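Local coordinates for protein xyloglucanase (Paenibacillus pabuli, PDB 2JEP) that probably hydrolyses the beta-1,4-linked glucan backbone of xyloglucan, a plant cell-wall polysaccharide, as a glycoside hydrolase of family 5, at residues A[90-95]-A[128-133]; A[177-182]-A[223-228]; A[48-53]-A[63-68]. All coordinates share one frame; numbering follows the deposited sequence. Where two conformers were deposited one is given.

Contact 1: A[90-95]-A[128-133]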
loop_
_atom_site.group_PDB
_atom_site.type_symbol
_atom_site.label_atom_id
_atom_site.label_comp_id
_atom_site.label_asym_id
_atom_site.label_seq_id
_atom_site.Cartn_x
_atom_site.Cartn_y
_atom_site.Cartn_z
ATOM N N VAL A 90 4.254 -7.899 1.432
ATOM C CA VAL A 90 4.692 -9.288 1.506
ATOM C C VAL A 90 4.872 -9.830 0.100
ATOM O O VAL A 90 3.959 -9.738 -0.727
ATOM C CB VAL A 90 3.686 -10.188 2.254
ATOM C CG1 VAL A 90 4.254 -11.613 2.396
ATOM C CG2 VAL A 90 3.346 -9.628 3.626
ATOM N N SER A 91 6.050 -10.391 -0.174
ATOM C CA SER A 91 6.271 -11.126 -1.421
ATOM C C SER A 91 6.270 -12.615 -1.165
ATOM O O SER A 91 6.559 -13.063 -0.060
ATOM C CB SER A 91 7.619 -10.724 -2.042
ATOM O OG SER A 91 7.570 -9.393 -2.502
ATOM N N TYR A 92 5.947 -13.381 -2.205
ATOM C CA TYR A 92 5.851 -14.841 -2.074
ATOM C C TYR A 92 6.830 -15.514 -3.022
ATOM O O TYR A 92 7.711 -16.255 -2.570
ATOM C CB TYR A 92 4.384 -15.262 -2.269
ATOM C CG TYR A 92 3.534 -14.867 -1.083
ATOM C CD1 TYR A 92 3.398 -15.700 0.011
ATOM C CD2 TYR A 92 2.917 -13.614 -1.017
ATOM C CE1 TYR A 92 2.664 -15.339 1.120
ATOM C CE2 TYR A 92 2.192 -13.229 0.099
ATOM C CZ TYR A 92 2.052 -14.101 1.168
ATOM O OH TYR A 92 1.316 -13.763 2.296
ATOM N N LEU A 93 6.685 -15.249 -4.317
ATOM C CA LEU A 93 7.700 -15.579 -5.321
ATOM C C LEU A 93 8.064 -17.083 -5.232
ATOM O O LEU A 93 7.161 -17.931 -5.265
ATOM C CB LEU A 93 8.893 -14.626 -5.218
ATOM C CG LEU A 93 8.582 -13.137 -5.404
ATOM C CD1 LEU A 93 9.773 -12.268 -5.005
ATOM C CD2 LEU A 93 8.180 -12.864 -6.822
ATOM N N ASN A 94 9.350 -17.420 -5.089
ATOM C CA ASN A 94 9.694 -18.829 -5.188
ATOM C C ASN A 94 9.349 -19.611 -3.894
ATOM O O ASN A 94 9.541 -20.833 -3.859
ATOM C CB ASN A 94 11.153 -19.024 -5.684
ATOM C CG ASN A 94 11.406 -18.522 -7.146
ATOM O OD1 ASN A 94 10.483 -18.359 -7.963
ATOM N ND2 ASN A 94 12.683 -18.317 -7.476
ATOM N N ASN A 95 8.798 -18.946 -2.881
ATOM C CA ASN A 95 8.200 -19.652 -1.759
ATOM C C ASN A 95 6.835 -20.253 -2.079
ATOM O O ASN A 95 6.244 -20.888 -1.215
ATOM C CB ASN A 95 8.117 -18.773 -0.511
ATOM C CG ASN A 95 9.472 -18.488 0.076
ATOM O OD1 ASN A 95 10.485 -19.046 -0.360
ATOM N ND2 ASN A 95 9.492 -17.663 1.119
ATOM N N ILE A 128 -2.089 -6.691 4.809
ATOM C CA ILE A 128 -1.114 -7.580 4.164
ATOM C C ILE A 128 -1.498 -7.738 2.698
ATOM O O ILE A 128 -2.678 -7.764 2.355
ATOM C CB ILE A 128 -0.977 -8.958 4.834
ATOM C CG1 ILE A 128 -2.298 -9.719 4.875
ATOM C CG2 ILE A 128 -0.360 -8.777 6.196
ATOM C CD1 ILE A 128 -2.168 -11.127 5.468
ATOM N N ASN A 129 -0.501 -7.827 1.820
ATOM C CA ASN A 129 -0.753 -7.866 0.380
ATOM C C ASN A 129 0.050 -8.969 -0.318
ATOM O O ASN A 129 0.655 -9.823 0.347
ATOM C CB ASN A 129 -0.493 -6.488 -0.234
ATOM C CG ASN A 129 0.978 -6.131 -0.321
ATOM O OD1 ASN A 129 1.832 -6.946 -0.002
ATOM N ND2 ASN A 129 1.275 -4.921 -0.796
ATOM N N ILE A 130 0.005 -8.982 -1.653
ATOM C CA ILE A 130 0.968 -9.717 -2.483
ATOM C C ILE A 130 1.695 -8.644 -3.269
ATOM O O ILE A 130 1.078 -7.890 -4.014
ATOM C CB ILE A 130 0.283 -10.734 -3.399
ATOM C CG1 ILE A 130 -0.393 -11.826 -2.565
ATOM C CG2 ILE A 130 1.291 -11.290 -4.417
ATOM C CD1 ILE A 130 -1.098 -12.912 -3.402
ATOM N N HIS A 131 3.013 -8.521 -3.055
ATOM C CA HIS A 131 3.715 -7.286 -3.421
ATOM C C HIS A 131 4.644 -7.432 -4.627
ATOM O O HIS A 131 4.289 -7.044 -5.763
ATOM C CB HIS A 131 4.435 -6.755 -2.169
ATOM C CG HIS A 131 4.853 -5.326 -2.254
ATOM N ND1 HIS A 131 4.107 -4.298 -1.712
ATOM C CD2 HIS A 131 5.951 -4.750 -2.800
ATOM C CE1 HIS A 131 4.739 -3.154 -1.911
ATOM N NE2 HIS A 131 5.851 -3.396 -2.585
ATOM N N GLY A 132 5.824 -8.019 -4.430
ATOM C CA GLY A 132 6.776 -8.111 -5.546
ATOM C C GLY A 132 6.287 -8.974 -6.704
ATOM O O GLY A 132 6.696 -8.799 -7.853
ATOM N N ASP A 133 5.413 -9.937 -6.379
ATOM C CA ASP A 133 4.976 -10.917 -7.337
ATOM C C ASP A 133 4.289 -10.319 -8.553
ATOM O O ASP A 133 4.233 -10.965 -9.591
ATOM C CB ASP A 133 4.000 -11.891 -6.682
ATOM C CG ASP A 133 4.576 -12.595 -5.470
ATOM O OD1 ASP A 133 4.983 -11.906 -4.507
ATOM O OD2 ASP A 133 4.625 -13.859 -5.482
HETATM O O HOH W 1 -0.163 -11.488 2.272
#

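Contact 2: A[177-182]-A[223-228]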
loop_
_atom_site.group_PDB
_atom_site.type_symbol
_atom_site.label_atom_id
_atom_site.label_comp_id
_atom_site.label_asym_id
_atom_site.label_seq_id
_atom_site.Cartn_x
_atom_site.Cartn_y
_atom_site.Cartn_z
ATOM N N PHE A 177 -6.997 -7.562 4.002
ATOM C CA PHE A 177 -6.235 -8.167 2.919
ATOM C C PHE A 177 -6.282 -7.230 1.707
ATOM O O PHE A 177 -7.359 -6.752 1.341
ATOM C CB PHE A 177 -6.805 -9.515 2.469
ATOM C CG PHE A 177 -6.905 -10.589 3.532
ATOM C CD1 PHE A 177 -6.110 -10.610 4.659
ATOM C CD2 PHE A 177 -7.782 -11.632 3.358
ATOM C CE1 PHE A 177 -6.243 -11.633 5.595
ATOM C CE2 PHE A 177 -7.895 -12.662 4.271
ATOM C CZ PHE A 177 -7.135 -12.650 5.402
ATOM N N GLU A 178 -5.127 -7.038 1.068
ATOM C CA GLU A 178 -4.963 -6.209 -0.129
ATOM C C GLU A 178 -4.549 -7.148 -1.275
ATOM O O GLU A 178 -3.572 -7.892 -1.174
ATOM C CB GLU A 178 -3.877 -5.154 0.140
ATOM C CG GLU A 178 -3.540 -4.265 -0.999
ATOM C CD GLU A 178 -2.415 -3.307 -0.689
ATOM O OE1 GLU A 178 -1.780 -3.449 0.368
ATOM O OE2 GLU A 178 -2.169 -2.390 -1.506
ATOM N N SER A 179 -5.338 -7.106 -2.356
ATOM C CA SER A 179 -5.249 -8.140 -3.379
ATOM C C SER A 179 -3.892 -8.269 -4.038
ATOM O O SER A 179 -3.458 -9.369 -4.386
ATOM C CB SER A 179 -6.282 -7.862 -4.445
ATOM O OG SER A 179 -6.068 -6.597 -5.057
ATOM N N MET A 180 -3.253 -7.117 -4.223
ATOM C CA MET A 180 -1.979 -7.027 -4.929
ATOM C C MET A 180 -1.528 -5.585 -4.772
ATOM O O MET A 180 -2.211 -4.798 -4.107
ATOM C CB MET A 180 -2.143 -7.462 -6.397
ATOM C CG MET A 180 -3.198 -6.686 -7.137
ATOM S SD MET A 180 -3.923 -7.624 -8.515
ATOM C CE MET A 180 -5.045 -6.420 -9.196
ATOM N N ASN A 181 -0.361 -5.272 -5.319
ATOM C CA ASN A 181 0.266 -3.985 -5.073
ATOM C C ASN A 181 0.105 -3.061 -6.276
ATOM O O ASN A 181 -0.994 -2.517 -6.481
ATOM C CB ASN A 181 1.725 -4.209 -4.616
ATOM C CG ASN A 181 2.473 -2.926 -4.357
ATOM O OD1 ASN A 181 1.920 -2.027 -3.719
ATOM N ND2 ASN A 181 3.716 -2.828 -4.848
ATOM N N GLU A 182 1.163 -2.901 -7.062
ATOM C CA GLU A 182 1.188 -2.029 -8.235
ATOM C C GLU A 182 1.301 -2.915 -9.465
ATOM O O GLU A 182 2.358 -3.479 -9.751
ATOM C CB GLU A 182 2.383 -1.074 -8.176
ATOM C CG GLU A 182 2.321 -0.141 -6.991
ATOM C CD GLU A 182 3.532 0.777 -6.849
ATOM O OE1 GLU A 182 4.581 0.534 -7.505
ATOM O OE2 GLU A 182 3.432 1.753 -6.055
ATOM N N LEU A 223 -8.995 -4.748 0.282
ATOM C CA LEU A 223 -8.480 -3.573 -0.407
ATOM C C LEU A 223 -7.998 -3.987 -1.801
ATOM O O LEU A 223 -7.232 -4.941 -1.915
ATOM C CB LEU A 223 -7.324 -2.989 0.406
ATOM C CG LEU A 223 -6.531 -1.801 -0.138
ATOM C CD1 LEU A 223 -7.458 -0.592 -0.284
ATOM C CD2 LEU A 223 -5.361 -1.458 0.739
ATOM N N VAL A 224 -8.466 -3.277 -2.835
ATOM C CA VAL A 224 -8.128 -3.582 -4.213
ATOM C C VAL A 224 -7.675 -2.309 -4.930
ATOM O O VAL A 224 -8.260 -1.245 -4.734
ATOM C CB VAL A 224 -9.298 -4.252 -4.993
ATOM C CG1 VAL A 224 -9.684 -5.550 -4.298
ATOM C CG2 VAL A 224 -10.510 -3.331 -5.146
ATOM N N PRO A 225 -6.641 -2.417 -5.777
ATOM C CA PRO A 225 -6.250 -1.308 -6.602
ATOM C C PRO A 225 -6.774 -1.379 -8.021
ATOM O O PRO A 225 -7.229 -2.422 -8.468
ATOM C CB PRO A 225 -4.730 -1.475 -6.642
ATOM C CG PRO A 225 -4.579 -2.976 -6.760
ATOM C CD PRO A 225 -5.719 -3.553 -5.945
ATOM N N GLY A 226 -6.640 -0.256 -8.719
ATOM C CA GLY A 226 -6.666 -0.246 -10.169
ATOM C C GLY A 226 -5.260 -0.251 -10.746
ATOM O O GLY A 226 -4.299 -0.667 -10.106
ATOM N N TRP A 227 -5.149 0.177 -11.994
ATOM C CA TRP A 227 -3.926 0.065 -12.775
ATOM C C TRP A 227 -2.772 0.853 -12.159
ATOM O O TRP A 227 -2.845 2.080 -12.038
ATOM C CB TRP A 227 -4.200 0.601 -14.179
ATOM C CG TRP A 227 -3.097 0.427 -15.158
ATOM C CD1 TRP A 227 -2.140 1.331 -15.503
ATOM C CD2 TRP A 227 -2.893 -0.713 -15.996
ATOM N NE1 TRP A 227 -1.349 0.824 -16.495
ATOM C CE2 TRP A 227 -1.779 -0.436 -16.815
ATOM C CE3 TRP A 227 -3.543 -1.949 -16.135
ATOM C CZ2 TRP A 227 -1.304 -1.332 -17.761
ATOM C CZ3 TRP A 227 -3.076 -2.836 -17.069
ATOM C CH2 TRP A 227 -1.963 -2.530 -17.873
ATOM N N ASN A 228 -1.710 0.135 -11.793
ATOM C CA ASN A 228 -0.483 0.753 -11.270
ATOM C C ASN A 228 -0.736 1.686 -10.095
ATOM O O ASN A 228 0.040 2.612 -9.882
ATOM C CB ASN A 228 0.314 1.487 -12.341
ATOM C CG ASN A 228 1.757 1.630 -11.956
ATOM O OD1 ASN A 228 2.294 0.805 -11.189
ATOM N ND2 ASN A 228 2.411 2.644 -12.508
HETATM O O HOH W 2 -2.089 -1.870 -9.008
HETATM O O HOH W 3 4.854 0.604 -10.310
#

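Contact 3: A[48-53]-A[63-68]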
loop_
_atom_site.group_PDB
_atom_site.type_symbol
_atom_site.label_atom_id
_atom_site.label_comp_id
_atom_site.label_asym_id
_atom_site.label_seq_id
_atom_site.Cartn_x
_atom_site.Cartn_y
_atom_site.Cartn_z
ATOM N N LEU A 48 5.649 -0.878 6.640
ATOM C CA LEU A 48 6.824 -1.625 7.042
ATOM C C LEU A 48 7.613 -1.991 5.777
ATOM O O LEU A 48 7.684 -3.147 5.350
ATOM C CB LEU A 48 6.375 -2.854 7.853
ATOM C CG LEU A 48 7.453 -3.789 8.423
ATOM C CD1 LEU A 48 8.335 -3.084 9.457
ATOM C CD2 LEU A 48 6.782 -5.028 9.051
ATOM N N GLY A 49 8.161 -0.963 5.141
ATOM C CA GLY A 49 8.717 -1.121 3.823
ATOM C C GLY A 49 10.097 -1.762 3.823
ATOM O O GLY A 49 10.868 -1.644 4.793
ATOM N N ASN A 50 10.442 -2.349 2.678
ATOM C CA ASN A 50 11.717 -3.007 2.468
ATOM C C ASN A 50 11.974 -4.071 3.545
ATOM O O ASN A 50 13.087 -4.206 4.083
ATOM C CB ASN A 50 12.865 -1.986 2.363
ATOM C CG ASN A 50 12.897 -1.283 1.028
ATOM O OD1 ASN A 50 11.907 -1.291 0.288
ATOM N ND2 ASN A 50 14.015 -0.610 0.745
ATOM N N GLN A 51 10.934 -4.867 3.813
ATOM C CA GLN A 51 11.055 -6.006 4.723
ATOM C C GLN A 51 10.511 -7.251 4.058
ATOM O O GLN A 51 11.236 -7.868 3.264
ATOM C CB GLN A 51 10.435 -5.709 6.102
ATOM C CG GLN A 51 11.055 -4.459 6.806
ATOM C CD GLN A 51 12.249 -4.676 7.734
ATOM O OE1 GLN A 51 12.506 -3.799 8.577
ATOM N NE2 GLN A 51 12.978 -5.806 7.599
ATOM N N LEU A 52 9.252 -7.614 4.330
ATOM C CA LEU A 52 8.772 -8.916 3.870
ATOM C C LEU A 52 8.467 -8.986 2.374
ATOM O O LEU A 52 8.195 -10.075 1.861
ATOM C CB LEU A 52 7.598 -9.430 4.707
ATOM C CG LEU A 52 7.953 -9.902 6.118
ATOM C CD1 LEU A 52 8.376 -8.780 7.065
ATOM C CD2 LEU A 52 6.756 -10.693 6.682
ATOM N N GLU A 53 8.571 -7.856 1.663
ATOM C CA GLU A 53 8.495 -7.869 0.196
ATOM C C GLU A 53 9.867 -7.976 -0.469
ATOM O O GLU A 53 9.960 -8.232 -1.655
ATOM C CB GLU A 53 7.765 -6.647 -0.343
ATOM C CG GLU A 53 8.573 -5.351 -0.487
ATOM C CD GLU A 53 8.811 -4.553 0.776
ATOM O OE1 GLU A 53 8.915 -5.127 1.878
ATOM O OE2 GLU A 53 8.925 -3.313 0.625
ATOM N N THR A 63 15.500 -9.394 5.294
ATOM C CA THR A 63 16.739 -8.660 5.450
ATOM C C THR A 63 17.466 -8.374 4.147
ATOM O O THR A 63 18.539 -7.784 4.168
ATOM C CB THR A 63 17.706 -9.407 6.365
ATOM O OG1 THR A 63 18.104 -10.648 5.752
ATOM C CG2 THR A 63 17.090 -9.624 7.748
ATOM N N ALA A 64 16.877 -8.774 3.025
ATOM C CA ALA A 64 17.592 -8.777 1.754
ATOM C C ALA A 64 17.944 -7.372 1.285
ATOM O O ALA A 64 18.866 -7.194 0.500
ATOM C CB ALA A 64 16.770 -9.513 0.686
ATOM N N TRP A 65 17.165 -6.381 1.720
ATOM C CA TRP A 65 17.364 -5.014 1.305
ATOM C C TRP A 65 17.987 -4.157 2.388
ATOM O O TRP A 65 17.891 -2.952 2.343
ATOM C CB TRP A 65 16.072 -4.409 0.716
ATOM C CG TRP A 65 15.642 -5.065 -0.589
ATOM C CD1 TRP A 65 16.377 -5.887 -1.393
ATOM C CD2 TRP A 65 14.385 -4.909 -1.223
ATOM N NE1 TRP A 65 15.631 -6.283 -2.475
ATOM C CE2 TRP A 65 14.402 -5.685 -2.401
ATOM C CE3 TRP A 65 13.226 -4.206 -0.895
ATOM C CZ2 TRP A 65 13.305 -5.770 -3.249
ATOM C CZ3 TRP A 65 12.153 -4.279 -1.751
ATOM C CH2 TRP A 65 12.192 -5.061 -2.896
ATOM N N GLY A 66 18.638 -4.804 3.350
ATOM C CA GLY A 66 19.479 -4.089 4.306
ATOM C C GLY A 66 18.840 -3.703 5.629
ATOM O O GLY A 66 19.538 -3.183 6.513
ATOM N N ASN A 67 17.545 -3.977 5.814
ATOM C CA ASN A 67 16.932 -3.748 7.121
ATOM C C ASN A 67 17.125 -4.962 8.019
ATOM O O ASN A 67 17.256 -6.090 7.531
ATOM C CB ASN A 67 15.443 -3.433 6.988
ATOM C CG ASN A 67 15.205 -2.035 6.457
ATOM O OD1 ASN A 67 15.784 -1.064 6.957
ATOM N ND2 ASN A 67 14.324 -1.909 5.457
ATOM N N PRO A 68 17.114 -4.751 9.330
ATOM C CA PRO A 68 17.214 -5.897 10.221
ATOM C C PRO A 68 15.923 -6.707 10.255
ATOM O O PRO A 68 14.861 -6.243 9.826
ATOM C CB PRO A 68 17.516 -5.263 11.580
ATOM C CG PRO A 68 17.148 -3.886 11.473
ATOM C CD PRO A 68 17.009 -3.484 10.064
HETATM O O HOH W 4 15.502 -5.640 4.085
HETATM O O HOH W 5 16.306 -0.443 2.504
HETATM O O HOH W 6 13.429 -4.218 11.218
#

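Contact 1: A[90-95]-A[128-133]
D133 OD2 is gripped by two N-H groups, L93 N across the contact at 2.7 Å and the indole NE1 of W142. The two segments are the loops that leave strands 85-88 and 125-128, the second and third strands of the (beta/alpha)8 barrel, at the C-terminal end of the barrel. The other carboxylate oxygen, D133 OD1, takes Y92 N at 2.9 Å through its syn lone pair. One aspartate thus clamps two successive N-H groups of the neighbouring loop, each bond nearly straight. L93 lies against the same aspartate, CD2 3.8 Å from D133 CA. Further along, H131 N donates to V90 O over 2.8 Å, a bent bond (132° at the hydrogen). S91 OG accepts the amide of G132 and also bonds E53 O, which ties in the loop after the first strand. N129 works both ends of its amide. CG stands in the crowded position between the backbone N and the carbonyl carbon (chi1 73°); N129 OD1 receives V90 N at 3.0 Å, while ND2 donates to H131 ND1 at 3.0 Å, nearly within the imidazole plane, and so helps fix the rotation of that ring. The Y92 and I130 side chains cross at about a right angle, I130 CG1 4.0 Å from Y92 CE2. W108 and I112 of helix 106-120 and I164 of helix 150-167 pack against Y92, the W108 ring steeply inclined to it. A water bridges Y92 OH and N129 O, and N129 O itself lies at the ring edge, 3.7 Å from Y92 CE2.

Contact 2: A[177-182]-A[223-228]
Neighbouring parallel strands of the (beta/alpha)8 barrel meet here, the fourth (175-178) and the fifth (222-225), together with the loops that continue from them at the C-terminal mouth. L223 straddles E178 in the usual parallel way: L223 N donates to F177 O at 2.8 Å, and L223 O receives S179 N at 2.9 Å, close to the line of the C=O bond. A CA-H...O contact from E178 CA to L223 O (3.2 Å) lies between these two bonds. The side chains of E178 and L223 run side by side into the barrel interior; CG of E178 is anti to its backbone N (chi1 177°), which lays the extended chain along the leucine, with CD2 of L223 3.8 Å from CD of E178. This buried carboxylate has a salt bridge to R87, whose guanidinium also bonds OD1 of N181. Past the bridge, P225 turns its ring toward the other segment. S179 OG, tucked between its own N and C, lies 3.2 Å from P225 CD and hydrogen-bonds N203 OD1, while M180 CG packs on P225 CG at 4.0 Å. N181-E182, just beyond the fourth strand, is where clan GH-A enzymes carry the asparagine and the acid/base glutamate, so E182 is probably catalytic; its carboxylate also bonds Y135 and H264, and it touches E323 on strand 319-324. The backbones part at N181 and P225 and come together again at E182 and N228. One water donates to N181 O and G226 O; a second donates to E182 OE1 at 2.8 Å and to N228 OD1 at 2.7 Å.

Contact 3: A[48-53]-A[63-68]
N50 sets its amide against the six-membered edge of the W65 indole, with N50 OD1 3.4 Å from W65 CE3 and close to the ring plane. The planes are 73° apart, and the indole edge at CE3 points into the flat face of the N50 amide. From the same loop E53 CG approaches W65 CZ3 at 3.9 Å. The E53 chain, bent at chi2 (-79°), folds its carboxylate back over its own loop, where OE2 takes the amide of N50 and OE1 that of Q51. N67 supplies the direct tie to this curled backbone: its ND2 donates to N50 O at 2.9 Å in a nearly straight bond (171°), arriving above the carbonyl plane, and also bonds N363 O. Q51 crosses N67 at about a right angle, its amide lying over N67 CB, and reaches on with NE2 to P68 O at 2.9 Å. Its OE1 bonds R376, and a water joins OE1 to the same P68 carbonyl. Two more waters stitch the segments: one donates to N50 O and accepts from W65 N and N67 N; the other links N50 ND2 to W65 O. The type I turn T63-G66 brings the CE3-CZ3 edge of the indole up to N50 and E53. Both pieces belong to the long loop between the first strand and helix 72-80, interrupted by the small hairpin 55-60, an elaboration at the C-terminal rim of a (beta/alpha)8 barrel.

The three contacts follow the rim of the barrel from its first to its fifth strand. Contact 1 is the middle piece, its centre 12 Å from contact 2 and 13 Å from contact 3, and it touches both. I128 O meets E178 N at 2.9 Å on the contact 2 side; S91 N meets L52 O at 3.0 Å on the contact 3 side. Contacts 2 and 3 do not touch, their nearest atoms being about 7 Å apart. H131 lies between the outer pair, packing on N181 and on E53. Each contact has a side chain near a bound calcium ion within the probable active-site cleft: E182 at about 5 Å, H131 at about 6 Å, N50 at about 7 Å.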